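Local coordinates for protein putative peptidase (Chlamydophila abortus, PDB 3CE2) that is a putative zinc metallopeptidase of the M3B (oligopeptidase F) family, predicted to have oligopeptidase activity and to degrade small bioactive peptides, at residues Ile295-Ser300 against Phe508-Ile513. Residues are numbered along the deposited sequence; the frame is centred on the assembly and turned at random.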
ATOM      1  N   ILE A 295     -10.088  21.146   3.069  1.00 43.25           N
ATOM      2  CA  ILE A 295     -10.048  20.743   4.464  1.00 42.05           C
ATOM      3  C   ILE A 295     -10.949  21.696   5.238  1.00 41.83           C
ATOM      4  O   ILE A 295     -11.880  21.264   5.923  1.00 41.59           O
ATOM      5  CB  ILE A 295      -8.590  20.756   5.034  1.00 45.30           C
ATOM      6  CG1 ILE A 295      -7.755  19.638   4.423  1.00 42.12           C
ATOM      7  CG2 ILE A 295      -8.563  20.584   6.540  1.00 38.05           C
ATOM      8  CD1 ILE A 295      -6.279  19.860   4.618  1.00 47.79           C
ATOM      9  N   THR A 296     -10.700  22.995   5.101  1.00 40.61           N
ATOM     10  CA  THR A 296     -11.518  23.981   5.801  1.00 41.81           C
ATOM     11  C   THR A 296     -13.006  23.699   5.616  1.00 46.55           C
ATOM     12  O   THR A 296     -13.739  23.627   6.592  1.00 48.79           O
ATOM     13  CB  THR A 296     -11.232  25.380   5.310  1.00 45.62           C
ATOM     14  OG1 THR A 296      -9.816  25.558   5.169  1.00 46.45           O
ATOM     15  CG2 THR A 296     -11.760  26.366   6.273  1.00 38.80           C
ATOM     16  N   LYS A 297     -13.458  23.507   4.379  1.00 47.54           N
ATOM     17  CA  LYS A 297     -14.890  23.246   4.147  1.00 54.37           C
ATOM     18  C   LYS A 297     -15.393  22.065   4.946  1.00 51.19           C
ATOM     19  O   LYS A 297     -16.347  22.197   5.711  1.00 54.32           O
ATOM     20  CB  LYS A 297     -15.200  22.993   2.667  1.00 61.55           C
ATOM     21  CG  LYS A 297     -15.751  24.184   1.920  1.00 68.34           C
ATOM     22  CD  LYS A 297     -15.742  23.934   0.407  1.00 77.97           C
ATOM     23  CE  LYS A 297     -16.279  25.145  -0.376  1.00 82.80           C
ATOM     24  NZ  LYS A 297     -15.766  25.175  -1.773  1.00 82.80           N
ATOM     25  N   TYR A 298     -14.739  20.916   4.759  1.00 47.59           N
ATOM     26  CA  TYR A 298     -15.209  19.648   5.320  1.00 45.53           C
ATOM     27  C   TYR A 298     -15.266  19.676   6.820  1.00 45.28           C
ATOM     28  O   TYR A 298     -16.290  19.320   7.392  1.00 50.83           O
ATOM     29  CB  TYR A 298     -14.335  18.459   4.890  1.00 47.81           C
ATOM     30  CG  TYR A 298     -14.751  17.148   5.541  1.00 45.83           C
ATOM     31  CD1 TYR A 298     -16.090  16.738   5.536  1.00 40.25           C
ATOM     32  CD2 TYR A 298     -13.808  16.315   6.161  1.00 47.31           C
ATOM     33  CE1 TYR A 298     -16.484  15.535   6.127  1.00 41.59           C
ATOM     34  CE2 TYR A 298     -14.191  15.108   6.760  1.00 42.91           C
ATOM     35  CZ  TYR A 298     -15.528  14.729   6.734  1.00 44.94           C
ATOM     36  OH  TYR A 298     -15.905  13.545   7.305  1.00 48.23           O
ATOM     37  N   PHE A 299     -14.172  20.095   7.456  1.00 43.13           N
ATOM     38  CA  PHE A 299     -14.132  20.174   8.912  1.00 43.49           C
ATOM     39  C   PHE A 299     -15.166  21.110   9.548  1.00 46.97           C
ATOM     40  O   PHE A 299     -15.665  20.810  10.625  1.00 50.68           O
ATOM     41  CB  PHE A 299     -12.726  20.486   9.417  1.00 45.42           C
ATOM     42  CG  PHE A 299     -11.749  19.358   9.231  1.00 46.07           C
ATOM     43  CD1 PHE A 299     -12.192  18.080   8.874  1.00 46.03           C
ATOM     44  CD2 PHE A 299     -10.388  19.559   9.451  1.00 49.39           C
ATOM     45  CE1 PHE A 299     -11.298  17.020   8.702  1.00 41.43           C
ATOM     46  CE2 PHE A 299      -9.471  18.505   9.283  1.00 49.93           C
ATOM     47  CZ  PHE A 299      -9.934  17.229   8.904  1.00 45.80           C
ATOM     48  N   SER A 300     -15.514  22.228   8.909  1.00 47.80           N
ATOM     49  CA  SER A 300     -16.534  23.104   9.512  1.00 48.63           C
ATOM     50  C   SER A 300     -17.877  22.413   9.498  1.00 51.06           C
ATOM     51  O   SER A 300     -18.689  22.585  10.413  1.00 49.19           O
ATOM     52  CB  SER A 300     -16.678  24.422   8.771  1.00 51.79           C
ATOM     53  OG  SER A 300     -15.552  24.650   7.971  1.00 59.19           O
ATOM     54  N   PHE A 508      -2.073  23.646   6.212  1.00 42.93           N
ATOM     55  CA  PHE A 508      -3.148  22.723   5.899  1.00 42.18           C
ATOM     56  C   PHE A 508      -4.366  22.977   6.735  1.00 42.52           C
ATOM     57  O   PHE A 508      -5.484  22.857   6.265  1.00 48.01           O
ATOM     58  CB  PHE A 508      -2.709  21.278   6.113  1.00 42.54           C
ATOM     59  CG  PHE A 508      -1.823  20.747   5.029  1.00 41.58           C
ATOM     60  CD1 PHE A 508      -2.325  19.914   4.049  1.00 43.84           C
ATOM     61  CD2 PHE A 508      -0.488  21.067   4.990  1.00 39.14           C
ATOM     62  CE1 PHE A 508      -1.507  19.434   3.041  1.00 37.57           C
ATOM     63  CE2 PHE A 508       0.339  20.566   3.991  1.00 39.23           C
ATOM     64  CZ  PHE A 508      -0.181  19.756   3.018  1.00 38.78           C
ATOM     65  N   TYR A 509      -4.159  23.328   7.989  1.00 43.92           N
ATOM     66  CA  TYR A 509      -5.253  23.264   8.924  1.00 37.91           C
ATOM     67  C   TYR A 509      -5.522  24.590   9.578  1.00 41.95           C
ATOM     68  O   TYR A 509      -6.476  24.710  10.361  1.00 45.64           O
ATOM     69  CB  TYR A 509      -4.918  22.230   9.996  1.00 44.16           C
ATOM     70  CG  TYR A 509      -4.784  20.820   9.472  1.00 42.88           C
ATOM     71  CD1 TYR A 509      -5.895  20.122   9.009  1.00 42.14           C
ATOM     72  CD2 TYR A 509      -3.554  20.183   9.454  1.00 42.20           C
ATOM     73  CE1 TYR A 509      -5.784  18.826   8.540  1.00 40.32           C
ATOM     74  CE2 TYR A 509      -3.425  18.900   8.967  1.00 41.87           C
ATOM     75  CZ  TYR A 509      -4.541  18.220   8.519  1.00 44.55           C
ATOM     76  OH  TYR A 509      -4.400  16.936   8.028  1.00 44.82           O
ATOM     77  N   GLY A 510      -4.674  25.576   9.267  1.00 43.59           N
ATOM     78  CA  GLY A 510      -4.725  26.921   9.866  1.00 44.23           C
ATOM     79  C   GLY A 510      -6.079  27.619   9.878  1.00 51.12           C
ATOM     80  O   GLY A 510      -6.458  28.243  10.872  1.00 51.51           O
ATOM     81  N   GLU A 511      -6.825  27.518   8.787  1.00 48.42           N
ATOM     82  CA  GLU A 511      -8.104  28.204   8.732  1.00 52.10           C
ATOM     83  C   GLU A 511      -9.201  27.515   9.515  1.00 49.38           C
ATOM     84  O   GLU A 511     -10.311  28.013   9.554  1.00 53.46           O
ATOM     85  CB  GLU A 511      -8.577  28.395   7.280  1.00 58.41           C
ATOM     86  CG  GLU A 511      -7.646  29.245   6.418  1.00 67.80           C
ATOM     87  CD  GLU A 511      -7.229  30.537   7.110  1.00 75.52           C
ATOM     88  OE1 GLU A 511      -8.075  31.450   7.244  1.00 75.93           O
ATOM     89  OE2 GLU A 511      -6.049  30.639   7.518  1.00 80.26           O
ATOM     90  N   ILE A 512      -8.950  26.365  10.119  1.00 46.34           N
ATOM     91  CA  ILE A 512     -10.082  25.679  10.756  1.00 43.91           C
ATOM     92  C   ILE A 512      -9.756  25.097  12.121  1.00 48.58           C
ATOM     93  O   ILE A 512     -10.603  25.079  13.007  1.00 47.57           O
ATOM     94  CB  ILE A 512     -10.684  24.581   9.836  1.00 42.41           C
ATOM     95  CG1 ILE A 512     -11.907  23.927  10.468  1.00 38.96           C
ATOM     96  CG2 ILE A 512      -9.640  23.506   9.530  1.00 42.57           C
ATOM     97  CD1 ILE A 512     -12.934  24.896  11.028  1.00 45.17           C
ATOM     98  N   ILE A 513      -8.527  24.612  12.283  1.00 53.50           N
ATOM     99  CA  ILE A 513      -8.149  23.874  13.485  1.00 47.08           C
ATOM    100  C   ILE A 513      -7.616  24.810  14.554  1.00 47.53           C
ATOM    101  O   ILE A 513      -6.801  25.696  14.272  1.00 41.23           O
ATOM    102  CB  ILE A 513      -7.065  22.792  13.180  1.00 44.07           C
ATOM    103  CG1 ILE A 513      -7.633  21.707  12.268  1.00 42.76           C
ATOM    104  CG2 ILE A 513      -6.587  22.131  14.477  1.00 39.46           C
ATOM    105  CD1 ILE A 513      -8.534  20.748  13.004  1.00 34.01           C
TER
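I512, in the turn that leaves helix 494-509, lies against T296 and F299 of helix 292-306 and joins two helices within the largely helical fold of this M3 family peptidase. It buries more area here than any other residue, with I295 next. Its CB is 4.1 Å from T296 CG2. With chi1 at -177°, CG1 of I512 extends anti to the backbone N and meets F299 CB at 3.7 Å, the two side chains crossing at about a right angle. The CG2 branch comes to the edge of the F299 ring, 4.0 Å from CD2. Farther round that edge, F299 CE2 approaches Y509 CE1 at 3.8 Å, so one ring edge touches both residues.

I295 CG2 lies 3.7 Å from Y509 CD1, while CD1 reaches the F508 carbonyl O at 3.5 Å and sits in the plane of the F508 ring, at its edge. F466 and F470 of helix 451-487 also touch I295, consistent with its burial. The turn is held by Y509 O, which accepts from the backbone N atoms of both I512 and I513. The I513 side chain lies about 6 Å from that of H312, which with D310 binds a zinc ion separate from the one held by H402, H406 and E430. At the more exposed side, T296 OG1, weakly hydrogen-bonded to S292 O, lies 3.7 Å from E511 CB.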